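Local coordinates for protein cytolethal distending toxin subunit B (Escherichia coli, PDB 2F1N) that nicks DNA as the endonuclease subunit of a tripartite toxin, very probably causing the DNA damage that arrests intoxicated cells at G2/M, at residues A[211-215]-A[216-220]; A[241-244]-A[245-248]. All blocks are in the same frame, centred on the assembly; numbering follows the deposited sequence.

Interaction 1 (A[211-215]-A[216-220])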
# COMPACT_ATOMS: atom_id res chain seq x y z
N ALA A 211 10.83 -5.67 -13.12
CA ALA A 211 12.16 -6.12 -13.48
C ALA A 211 13.28 -5.10 -13.13
O ALA A 211 14.47 -5.46 -12.87
CB ALA A 211 12.16 -6.55 -14.92
N ALA A 212 12.87 -3.84 -13.01
CA ALA A 212 13.80 -2.74 -12.83
C ALA A 212 13.96 -2.37 -11.37
O ALA A 212 13.15 -2.81 -10.54
CB ALA A 212 13.32 -1.53 -13.65
N ALA A 213 14.97 -1.55 -11.08
CA ALA A 213 15.16 -0.99 -9.77
C ALA A 213 14.04 -0.01 -9.46
O ALA A 213 13.45 0.60 -10.40
CB ALA A 213 16.47 -0.27 -9.72
N THR A 214 13.73 0.11 -8.17
CA THR A 214 12.62 0.98 -7.74
C THR A 214 13.14 2.15 -6.94
O THR A 214 12.36 2.99 -6.47
CB THR A 214 11.54 0.23 -6.89
OG1 THR A 214 12.12 -0.18 -5.65
CG2 THR A 214 11.07 -1.01 -7.56
N GLN A 215 14.45 2.21 -6.80
CA GLN A 215 15.07 3.36 -6.19
C GLN A 215 16.39 3.68 -6.86
O GLN A 215 16.82 2.98 -7.78
CB GLN A 215 15.15 3.28 -4.64
CG GLN A 215 15.74 2.02 -4.03
CD GLN A 215 16.52 2.36 -2.73
OE1 GLN A 215 16.02 3.06 -1.82
NE2 GLN A 215 17.73 1.89 -2.65
N THR A 216 17.00 4.78 -6.45
CA THR A 216 18.11 5.32 -7.25
C THR A 216 19.41 4.55 -7.01
O THR A 216 20.47 4.91 -7.57
CB THR A 216 18.34 6.79 -6.89
OG1 THR A 216 18.36 6.92 -5.47
CG2 THR A 216 17.14 7.66 -7.32
N SER A 217 19.37 3.54 -6.14
CA SER A 217 20.58 2.80 -5.78
C SER A 217 20.57 1.43 -6.46
O SER A 217 21.31 0.51 -6.08
CB SER A 217 20.69 2.69 -4.27
OG SER A 217 21.22 3.90 -3.71
N GLN A 218 19.70 1.31 -7.46
CA GLN A 218 19.52 0.09 -8.28
C GLN A 218 18.90 -1.11 -7.57
O GLN A 218 18.95 -2.25 -8.09
CB GLN A 218 20.83 -0.29 -9.00
CG GLN A 218 21.13 0.61 -10.22
CD GLN A 218 19.89 1.05 -10.99
OE1 GLN A 218 19.43 2.21 -10.84
NE2 GLN A 218 19.34 0.15 -11.82
N ARG A 219 18.30 -0.89 -6.40
CA ARG A 219 17.67 -2.01 -5.69
C ARG A 219 16.18 -2.04 -6.03
O ARG A 219 15.60 -1.00 -6.35
CB ARG A 219 17.90 -1.90 -4.18
CG ARG A 219 19.43 -2.07 -3.83
CD ARG A 219 19.69 -3.10 -2.73
NE ARG A 219 19.28 -2.53 -1.44
CZ ARG A 219 18.74 -3.18 -0.41
NH1 ARG A 219 18.54 -4.51 -0.44
NH2 ARG A 219 18.41 -2.48 0.67
N THR A 220 15.60 -3.23 -5.95
CA THR A 220 14.16 -3.40 -6.19
C THR A 220 13.55 -3.64 -4.80
O THR A 220 13.60 -4.75 -4.28
CB THR A 220 13.95 -4.62 -7.09
OG1 THR A 220 14.53 -4.33 -8.39
CG2 THR A 220 12.46 -4.87 -7.38
O HOH W 1 13.96 -6.33 -10.03
O HOH W 2 16.90 -0.75 -12.99
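The loop joining the antiparallel neighbours strand 205-208 and strand 222-228 folds back on itself at residues 211-220, where T214 and Q215 face R219 around a type I beta turn from Q215 to Q218. The firmest evidence for closure is the bond from T214 N to R219 O, 2.8 Å long with an N-H...O angle of 164°. That same carbonyl receives a second, weak bond from Q215 N at 3.4 Å, so two successive amides share one acceptor. The turn's own bond, Q218 N to Q215 O, is weak at 3.3 Å.

Q218 adopts a left-handed backbone conformation, and its side chain bends at chi2 (-35°), carrying the terminal amide back over A213, with NE2 3.6 Å from A213 CB. One water bridges the two residues, accepting from A213 N at 2.8 Å and from Q218 NE2 at 2.9 Å. On another part of the turn, Q215 runs alongside R219 in the same direction; amide and guanidinium planes stand 88° apart, and Q215 NE2 passes 3.5 Å from S217 CB.

T220 OG1 lies 3.0 Å from A212 O and also meets a water that reaches A211 O weakly. The buried T214 OG1 is held from outside the loop, by D222 OD2 and L221 N, while T220 N is hydrogen-bonded to E189 OE2, within the nuclear localization signal. Q215 also touches H254, and T216 touches D253, part of the Ser-Asp-His signature sequence of DNase I-like enzymes. The weak Q215-R219 and Q215-Q218 bonds, together with left-handed Q218, are consistent with a type I turn plus G1 bulge, a common end for a beta hairpin.

Interaction 2 (A[241-244]-A[245-248])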
# COMPACT_ATOMS: atom_id res chain seq x y z
N ILE A 241 7.44 0.00 -13.54
CA ILE A 241 7.76 1.32 -12.98
C ILE A 241 6.82 2.33 -13.63
O ILE A 241 6.80 2.45 -14.87
CB ILE A 241 9.23 1.68 -13.25
CG1 ILE A 241 10.21 0.61 -12.75
CG2 ILE A 241 9.52 3.07 -12.57
CD1 ILE A 241 9.97 0.17 -11.26
N VAL A 242 5.98 3.02 -12.83
CA VAL A 242 5.12 4.03 -13.41
C VAL A 242 6.07 5.20 -13.77
O VAL A 242 6.89 5.59 -12.96
CB VAL A 242 4.05 4.59 -12.43
CG1 VAL A 242 3.12 5.56 -13.18
CG2 VAL A 242 3.22 3.45 -11.80
N TYR A 243 5.93 5.75 -14.97
CA TYR A 243 6.89 6.75 -15.47
C TYR A 243 8.30 6.20 -15.74
O TYR A 243 9.26 6.97 -15.78
CB TYR A 243 6.98 8.00 -14.52
CG TYR A 243 5.62 8.48 -14.02
CD1 TYR A 243 4.56 8.68 -14.89
CD2 TYR A 243 5.40 8.69 -12.65
CE1 TYR A 243 3.29 9.12 -14.43
CE2 TYR A 243 4.17 9.12 -12.18
CZ TYR A 243 3.12 9.33 -13.06
OH TYR A 243 1.89 9.75 -12.59
N GLY A 244 8.45 4.89 -15.92
CA GLY A 244 9.76 4.32 -16.17
C GLY A 244 10.37 4.84 -17.46
O GLY A 244 11.60 4.90 -17.59
N ALA A 245 9.51 5.28 -18.38
CA ALA A 245 10.01 5.77 -19.68
C ALA A 245 10.31 7.24 -19.61
O ALA A 245 10.81 7.84 -20.58
CB ALA A 245 9.00 5.53 -20.77
N ARG A 246 9.93 7.87 -18.51
CA ARG A 246 10.33 9.27 -18.41
C ARG A 246 11.45 9.52 -17.41
O ARG A 246 11.69 8.74 -16.49
CB ARG A 246 9.15 10.25 -18.31
CG ARG A 246 7.97 9.88 -17.46
CD ARG A 246 7.10 11.09 -17.09
NE ARG A 246 5.72 11.07 -17.59
CZ ARG A 246 4.70 11.60 -16.92
NH1 ARG A 246 4.91 12.18 -15.74
NH2 ARG A 246 3.47 11.56 -17.41
N ARG A 247 12.18 10.60 -17.66
CA ARG A 247 13.12 11.07 -16.67
C ARG A 247 12.35 12.08 -15.82
O ARG A 247 11.92 13.14 -16.31
CB ARG A 247 14.35 11.67 -17.31
CG ARG A 247 15.61 10.90 -16.97
CD ARG A 247 16.67 11.77 -16.37
NE ARG A 247 17.86 11.01 -15.99
CZ ARG A 247 18.95 11.54 -15.46
NH1 ARG A 247 19.01 12.86 -15.24
NH2 ARG A 247 19.98 10.76 -15.15
N THR A 248 12.13 11.70 -14.57
CA THR A 248 11.34 12.54 -13.68
C THR A 248 12.23 13.28 -12.67
O THR A 248 13.35 12.85 -12.35
CB THR A 248 10.20 11.73 -12.99
OG1 THR A 248 9.60 10.82 -13.92
CG2 THR A 248 9.04 12.66 -12.66
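The Y243 ring lies between an aliphatic neighbour, V242, and a cationic one, R246: V242 CG1 sits over the centre of one face, 3.6 Å above the plane, and R246 NH1 lies over the opposite face, the rest of the guanidinium extending past the CD1-CE1 edge. The two flat groups are close to parallel, their planes 22° apart, and Y243 CD1 in turn sits above the middle of the guanidinium, 3.5 Å from its plane. The overlap is displaced toward one side of the ring: R246 CZ is 3.6 Å from Y243 CD1, and NH1 is 3.7 Å from Y243 CE1. Residues 241-246 form two overlapping beta turns, type II from I241 to G244 and type I from Y243 to R246, at the end of strand 237-241, an outermost strand of the larger sheet in this DNase I-like fold.

The two turns bring Y243 and R246 together. Y243, at the third position of the first turn, has positive phi and is also the first residue of the second turn. G244 N closes the first turn on I241 O at 3.1 Å, and R246 N closes the second on Y243 O at 3.0 Å. In the latter bond the donor stands well above the carbonyl plane, 66° out of it, so it does not meet a lone pair.

R246 CG stands between its own backbone N and carbonyl carbon (chi1 41°), which starts the chain alongside Y243, pointing the same way; the bend at chi3 then lays the guanidinium against the ring. Through Q40 and L41, helix 31-42 also touches Y243, joining this surface turn to the body of the domain. Farther along the chain, T248 OG1 comes to the base of the same side chain, 3.9 Å from Y243 CB.

How the interactions relate
Interactions 1 and 2 are neighbouring surface loops of the same domain, one following the other in the chain, with centres about 12 Å apart. Their meeting point is I241, the last residue of strand 237-241 and the first of segment 241-244. I241 CD1 lies 3.6 Å from A213 O and 4.0 Å from T214 CG2, while I241 CG1 lies 3.9 Å from A212 CB; two of these contacts are carbon on carbon, one a methyl against a carbonyl oxygen. Through D253 and H254, interaction 1 adjoins the Ser-Asp-His sequence, which in DNase I-like relatives is part of the active site; the Y243-R246 pair of interaction 2 instead meets helix 31-42.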